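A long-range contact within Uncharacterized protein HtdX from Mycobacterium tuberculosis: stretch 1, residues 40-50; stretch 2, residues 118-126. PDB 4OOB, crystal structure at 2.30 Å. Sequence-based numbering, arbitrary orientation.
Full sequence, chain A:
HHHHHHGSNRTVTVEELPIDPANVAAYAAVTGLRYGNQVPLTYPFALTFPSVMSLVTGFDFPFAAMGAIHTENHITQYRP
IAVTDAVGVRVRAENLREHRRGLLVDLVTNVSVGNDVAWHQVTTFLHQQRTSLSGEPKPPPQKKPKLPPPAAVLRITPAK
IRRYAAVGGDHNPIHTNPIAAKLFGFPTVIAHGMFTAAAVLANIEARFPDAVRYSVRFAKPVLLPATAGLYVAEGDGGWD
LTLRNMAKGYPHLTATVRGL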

ATOM      1  N   PRO A  40      -6.144   8.586   8.283  1.00 17.46           N
ATOM      2  CA  PRO A  40      -6.413   7.179   8.042  1.00 16.70           C
ATOM      3  C   PRO A  40      -5.200   6.279   8.274  1.00 16.08           C
ATOM      4  O   PRO A  40      -4.084   6.645   7.999  1.00 15.61           O
ATOM      5  N   LEU A  41      -5.462   5.071   8.748  1.00 16.07           N
ATOM      6  CA  LEU A  41      -4.412   4.123   9.137  1.00 15.45           C
ATOM      7  C   LEU A  41      -3.317   3.971   8.097  1.00 14.54           C
ATOM      8  O   LEU A  41      -2.168   3.915   8.451  1.00 14.35           O
ATOM      9  N   THR A  42      -3.689   3.899   6.814  1.00 14.88           N
ATOM     10  CA  THR A  42      -2.722   3.717   5.698  1.00 14.44           C
ATOM     11  C   THR A  42      -2.063   5.024   5.155  1.00 14.50           C
ATOM     12  O   THR A  42      -1.188   4.965   4.304  1.00 13.86           O
ATOM     13  N   TYR A  43      -2.502   6.196   5.643  1.00 14.43           N
ATOM     14  CA  TYR A  43      -2.107   7.450   5.027  1.00 14.26           C
ATOM     15  C   TYR A  43      -0.593   7.736   5.148  1.00 13.59           C
ATOM     16  O   TYR A  43      -0.008   8.330   4.247  1.00 12.07           O
ATOM     17  N   PRO A  44       0.034   7.321   6.270  1.00 13.59           N
ATOM     18  CA  PRO A  44       1.450   7.619   6.411  1.00 13.71           C
ATOM     19  C   PRO A  44       2.305   6.869   5.408  1.00 13.70           C
ATOM     20  O   PRO A  44       3.467   7.235   5.227  1.00 14.01           O
ATOM     21  N   PHE A  45       1.736   5.883   4.719  1.00 13.66           N
ATOM     22  CA  PHE A  45       2.417   5.356   3.559  1.00 14.27           C
ATOM     23  C   PHE A  45       2.628   6.470   2.536  1.00 14.73           C
ATOM     24  O   PHE A  45       3.746   6.658   2.037  1.00 15.06           O
ATOM     25  N   ALA A  46       1.573   7.177   2.172  1.00 15.30           N
ATOM     26  CA  ALA A  46       1.745   8.264   1.175  1.00 16.40           C
ATOM     27  C   ALA A  46       2.667   9.364   1.695  1.00 16.44           C
ATOM     28  O   ALA A  46       3.574   9.849   1.014  1.00 16.94           O
ATOM     29  N   LEU A  47       2.476   9.732   2.941  1.00 17.30           N
ATOM     30  CA  LEU A  47       3.231  10.830   3.505  1.00 17.01           C
ATOM     31  C   LEU A  47       4.755  10.598   3.474  1.00 16.79           C
ATOM     32  O   LEU A  47       5.538  11.537   3.249  1.00 17.17           O
ATOM     33  N   THR A  48       5.161   9.366   3.788  1.00 16.36           N
ATOM     34  CA  THR A  48       6.576   9.006   3.928  1.00 14.98           C
ATOM     35  C   THR A  48       7.202   8.548   2.635  1.00 15.42           C
ATOM     36  O   THR A  48       8.413   8.497   2.540  1.00 15.28           O
ATOM     37  N   PHE A  49       6.408   8.250   1.612  1.00 17.56           N
ATOM     38  CA  PHE A  49       6.944   7.513   0.460  1.00 19.61           C
ATOM     39  C   PHE A  49       8.025   8.238  -0.324  1.00 20.31           C
ATOM     40  O   PHE A  49       9.007   7.651  -0.796  1.00 18.18           O
ATOM     41  N   PRO A  50       7.844   9.530  -0.490  1.00 22.69           N
ATOM     42  CA  PRO A  50       8.942  10.219  -1.128  1.00 23.29           C
ATOM     43  C   PRO A  50      10.249  10.173  -0.296  1.00 22.19           C
ATOM     44  O   PRO A  50      11.313  10.113  -0.909  1.00 21.49           O
ATOM     45  N   ALA A 118       4.674   6.296  16.795  1.00 20.25           N
ATOM     46  CA  ALA A 118       3.243   6.147  16.668  1.00 19.52           C
ATOM     47  C   ALA A 118       2.884   5.115  15.637  1.00 18.44           C
ATOM     48  O   ALA A 118       1.871   4.458  15.773  1.00 18.74           O
ATOM     49  N   TRP A 119       3.729   4.937  14.626  1.00 17.95           N
ATOM     50  CA  TRP A 119       3.334   4.186  13.431  1.00 16.01           C
ATOM     51  C   TRP A 119       4.586   3.607  12.758  1.00 15.32           C
ATOM     52  O   TRP A 119       5.563   4.318  12.511  1.00 15.23           O
ATOM     53  N   HIS A 120       4.529   2.316  12.484  1.00 14.89           N
ATOM     54  CA  HIS A 120       5.643   1.547  11.975  1.00 15.49           C
ATOM     55  C   HIS A 120       5.209   0.771  10.732  1.00 14.58           C
ATOM     56  O   HIS A 120       4.139   0.160  10.723  1.00 14.72           O
ATOM     57  N   GLN A 121       6.066   0.712   9.725  1.00 13.98           N
ATOM     58  CA  GLN A 121       5.746  -0.040   8.524  1.00 12.96           C
ATOM     59  C   GLN A 121       6.912  -0.853   7.907  1.00 12.81           C
ATOM     60  O   GLN A 121       8.020  -0.389   7.846  1.00 12.47           O
ATOM     61  N   VAL A 122       6.581  -2.068   7.450  1.00 12.64           N
ATOM     62  CA  VAL A 122       7.414  -2.901   6.606  1.00 12.53           C
ATOM     63  C   VAL A 122       6.677  -3.083   5.251  1.00 12.90           C
ATOM     64  O   VAL A 122       5.554  -3.611   5.157  1.00 12.79           O
ATOM     65  N   THR A 123       7.325  -2.556   4.223  1.00 12.71           N
ATOM     66  CA  THR A 123       6.839  -2.559   2.900  1.00 12.89           C
ATOM     67  C   THR A 123       7.852  -3.397   2.146  1.00 13.72           C
ATOM     68  O   THR A 123       9.061  -3.140   2.218  1.00 15.24           O
ATOM     69  N   THR A 124       7.361  -4.333   1.372  1.00 13.57           N
ATOM     70  CA  THR A 124       8.212  -5.132   0.582  1.00 14.41           C
ATOM     71  C   THR A 124       7.854  -4.885  -0.861  1.00 14.30           C
ATOM     72  O   THR A 124       6.725  -5.104  -1.283  1.00 13.98           O
ATOM     73  N   PHE A 125       8.842  -4.421  -1.602  1.00 15.63           N
ATOM     74  CA  PHE A 125       8.761  -4.291  -3.042  1.00 17.27           C
ATOM     75  C   PHE A 125       9.598  -5.375  -3.743  1.00 16.45           C
ATOM     76  O   PHE A 125      10.673  -5.771  -3.259  1.00 16.23           O
ATOM     77  N   LEU A 126       9.029  -5.887  -4.833  1.00 15.64           N
ATOM     78  CA  LEU A 126       9.690  -6.778  -5.803  1.00 15.34           C
ATOM     79  C   LEU A 126      10.138  -5.909  -6.979  1.00 15.17           C
ATOM     80  O   LEU A 126       9.305  -5.257  -7.671  1.00 13.83           O
TER

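Stretch 2 is an extended strand whose odd-numbered residues from Trp119 to Phe125 turn their CA-to-CB bonds toward stretch 1, while His120, Val122 and Thr124, between them, are out of its reach. The helix of stretch 1 crosses this strand at 72°, its axis passing 9.9 Å away at the closest approach, a gap filled by side chains.

Trp119 makes the largest contribution. Its t rotamer, with chi2 at 102°, carries the indole to the turn that precedes the helix, where NE1 of Trp119 donates a hydrogen bond to the backbone O of Leu41 (2.7 Å), the one hydrogen bond between the stretches. This acceptor lies near the indole plane, leaving the ring face free for Pro44: CB of Pro44 sits 3.4 Å from the centroid of the six-membered ring of Trp119, almost on the ring normal, in a CH-pi contact. Leu41 (t, p) starts sideways, but its end approaches the same indole, CD1 of Leu41 lying 4.3 Å from NE1 of Trp119.

Gln121 follows, extended through chi1 and chi2 (both t), so that its terminal amide reaches the rim of the Phe45 ring. Thr48, whose CB also points toward the strand, borders on Gln121 at the limit of contact; OG1 of Thr48 (p rotamer) donates to Pro44 O at 2.8 Å within its own helix.

Thr123 (m) is shorter and meets the next part of the same aromatic edge: its OG1 is 3.8 Å from CE1 of Phe45. That hydroxyl finds its hydrogen-bonding partner elsewhere in the structure.

Phe125 (m) closes the row with purely apolar contacts. CE2 of Phe125 lies 3.8 Å from CE1 of Phe49, a t side chain that leaves the helix sideways yet brings its ring end nearer the strand, and CZ of Phe125 is 4.5 Å from CZ of Phe45. Phe45, also t, thus lines up edge-on with Gln121, Thr123 and Phe125 in succession.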

ATOM      1  CB  PRO A  40      -6.779   7.145   6.558  1.00 16.98           C
ATOM      2  CG  PRO A  40      -7.191   8.553   6.215  1.00 17.00           C
ATOM      3  CD  PRO A  40      -6.302   9.403   7.071  1.00 17.04           C
ATOM      4  CB  LEU A  41      -5.064   2.762   9.445  1.00 14.79           C
ATOM      5  CG  LEU A  41      -4.147   1.590   9.735  1.00 14.83           C
ATOM      6  CD1 LEU A  41      -3.327   1.779  11.005  1.00 14.68           C
ATOM      7  CD2 LEU A  41      -4.960   0.291   9.794  1.00 14.75           C
ATOM      8  CB  THR A  42      -3.426   2.999   4.499  1.00 14.52           C
ATOM      9  OG1 THR A  42      -4.627   3.709   4.126  1.00 14.18           O
ATOM     10  CG2 THR A  42      -3.766   1.580   4.876  1.00 14.07           C
ATOM     11  CB  TYR A  43      -2.944   8.637   5.557  1.00 15.16           C
ATOM     12  CG  TYR A  43      -2.351   9.955   5.118  1.00 15.98           C
ATOM     13  CD1 TYR A  43      -2.569  10.409   3.844  1.00 16.15           C
ATOM     14  CD2 TYR A  43      -1.528  10.705   5.953  1.00 16.18           C
ATOM     15  CE1 TYR A  43      -1.996  11.568   3.400  1.00 16.70           C
ATOM     16  CE2 TYR A  43      -0.961  11.879   5.515  1.00 16.89           C
ATOM     17  CZ  TYR A  43      -1.185  12.284   4.220  1.00 17.45           C
ATOM     18  OH  TYR A  43      -0.651  13.443   3.687  1.00 19.54           O
ATOM     19  CB  PRO A  44       1.774   7.202   7.858  1.00 13.62           C
ATOM     20  CG  PRO A  44       0.479   7.330   8.551  1.00 13.70           C
ATOM     21  CD  PRO A  44      -0.567   6.917   7.559  1.00 13.54           C
ATOM     22  CB  PHE A  45       1.692   4.155   2.904  1.00 13.74           C
ATOM     23  CG  PHE A  45       2.417   3.611   1.700  1.00 13.00           C
ATOM     24  CD1 PHE A  45       3.279   2.513   1.806  1.00 13.41           C
ATOM     25  CD2 PHE A  45       2.246   4.172   0.461  1.00 12.84           C
ATOM     26  CE1 PHE A  45       3.954   2.011   0.697  1.00 13.00           C
ATOM     27  CE2 PHE A  45       2.945   3.694  -0.657  1.00 12.81           C
ATOM     28  CZ  PHE A  45       3.770   2.590  -0.548  1.00 12.81           C
ATOM     29  CB  ALA A  46       0.409   8.834   0.756  1.00 16.48           C
ATOM     30  CB  LEU A  47       2.779  11.017   4.952  1.00 17.29           C
ATOM     31  CG  LEU A  47       3.407  12.132   5.803  1.00 17.17           C
ATOM     32  CD1 LEU A  47       2.961  13.515   5.341  1.00 17.46           C
ATOM     33  CD2 LEU A  47       3.038  11.888   7.259  1.00 17.24           C
ATOM     34  CB  THR A  48       6.808   7.926   5.031  1.00 14.51           C
ATOM     35  OG1 THR A  48       6.149   6.710   4.699  1.00 13.78           O
ATOM     36  CG2 THR A  48       6.313   8.391   6.424  1.00 14.33           C
ATOM     37  CB  PHE A  49       5.846   7.132  -0.515  1.00 21.96           C
ATOM     38  CG  PHE A  49       6.260   6.040  -1.479  1.00 23.55           C
ATOM     39  CD1 PHE A  49       6.702   4.822  -1.007  1.00 26.31           C
ATOM     40  CD2 PHE A  49       6.247   6.249  -2.835  1.00 24.66           C
ATOM     41  CE1 PHE A  49       7.084   3.807  -1.884  1.00 28.11           C
ATOM     42  CE2 PHE A  49       6.638   5.265  -3.711  1.00 24.90           C
ATOM     43  CZ  PHE A  49       7.050   4.042  -3.246  1.00 26.13           C
ATOM     44  CB  PRO A  50       8.390  11.640  -1.304  1.00 26.27           C
ATOM     45  CG  PRO A  50       6.866  11.430  -1.354  1.00 25.58           C
ATOM     46  CD  PRO A  50       6.713  10.436  -0.227  1.00 24.65           C
ATOM     47  CB  ALA A 118       2.617   7.461  16.313  1.00 20.00           C
ATOM     48  CB  TRP A 119       2.550   5.140  12.507  1.00 15.77           C
ATOM     49  CG  TRP A 119       1.826   4.598  11.241  1.00 14.76           C
ATOM     50  CD1 TRP A 119       0.470   4.354  11.097  1.00 15.03           C
ATOM     51  CD2 TRP A 119       2.407   4.338   9.960  1.00 14.02           C
ATOM     52  NE1 TRP A 119       0.173   3.960   9.796  1.00 14.64           N
ATOM     53  CE2 TRP A 119       1.340   3.938   9.078  1.00 14.23           C
ATOM     54  CE3 TRP A 119       3.699   4.409   9.469  1.00 13.35           C
ATOM     55  CZ2 TRP A 119       1.554   3.599   7.760  1.00 13.56           C
ATOM     56  CZ3 TRP A 119       3.924   4.078   8.165  1.00 13.77           C
ATOM     57  CH2 TRP A 119       2.850   3.667   7.303  1.00 13.86           C
ATOM     58  CB  HIS A 120       6.099   0.559  13.081  1.00 16.10           C
ATOM     59  CG  HIS A 120       7.237  -0.320  12.679  1.00 17.21           C
ATOM     60  ND1 HIS A 120       8.565   0.031  12.857  1.00 18.86           N
ATOM     61  CD2 HIS A 120       7.248  -1.545  12.124  1.00 17.08           C
ATOM     62  CE1 HIS A 120       9.336  -0.934  12.389  1.00 18.06           C
ATOM     63  NE2 HIS A 120       8.557  -1.898  11.935  1.00 17.82           N
ATOM     64  CB  GLN A 121       5.196   0.911   7.501  1.00 12.05           C
ATOM     65  CG  GLN A 121       4.982   0.327   6.132  1.00 11.49           C
ATOM     66  CD  GLN A 121       4.411   1.377   5.205  1.00 11.15           C
ATOM     67  OE1 GLN A 121       3.234   1.340   4.917  1.00 11.27           O
ATOM     68  NE2 GLN A 121       5.227   2.356   4.790  1.00 10.93           N
ATOM     69  CB  VAL A 122       7.745  -4.268   7.218  1.00 12.62           C
ATOM     70  CG1 VAL A 122       8.850  -4.956   6.414  1.00 12.58           C
ATOM     71  CG2 VAL A 122       8.189  -4.155   8.708  1.00 12.58           C
ATOM     72  CB  THR A 123       6.906  -1.139   2.298  1.00 12.62           C
ATOM     73  OG1 THR A 123       5.938  -0.301   2.943  1.00 12.43           O
ATOM     74  CG2 THR A 123       6.714  -1.167   0.748  1.00 12.18           C
ATOM     75  CB  THR A 124       8.016  -6.603   0.993  1.00 14.46           C
ATOM     76  OG1 THR A 124       8.448  -6.729   2.340  1.00 15.32           O
ATOM     77  CG2 THR A 124       8.833  -7.521   0.190  1.00 14.50           C
ATOM     78  CB  PHE A 125       9.220  -2.887  -3.478  1.00 19.41           C
ATOM     79  CG  PHE A 125       8.137  -1.865  -3.435  1.00 22.61           C
ATOM     80  CD1 PHE A 125       7.092  -1.913  -4.335  1.00 26.90           C
ATOM     81  CD2 PHE A 125       8.168  -0.834  -2.526  1.00 25.63           C
ATOM     82  CE1 PHE A 125       6.086  -0.954  -4.314  1.00 27.59           C
ATOM     83  CE2 PHE A 125       7.153   0.104  -2.483  1.00 25.45           C
ATOM     84  CZ  PHE A 125       6.102   0.034  -3.358  1.00 25.68           C
ATOM     85  CB  LEU A 126       8.737  -7.881  -6.322  1.00 15.36           C
ATOM     86  CG  LEU A 126       9.314  -8.860  -7.380  1.00 15.26           C
ATOM     87  CD1 LEU A 126      10.323  -9.823  -6.781  1.00 15.51           C
ATOM     88  CD2 LEU A 126       8.233  -9.643  -8.073  1.00 15.45           C
TER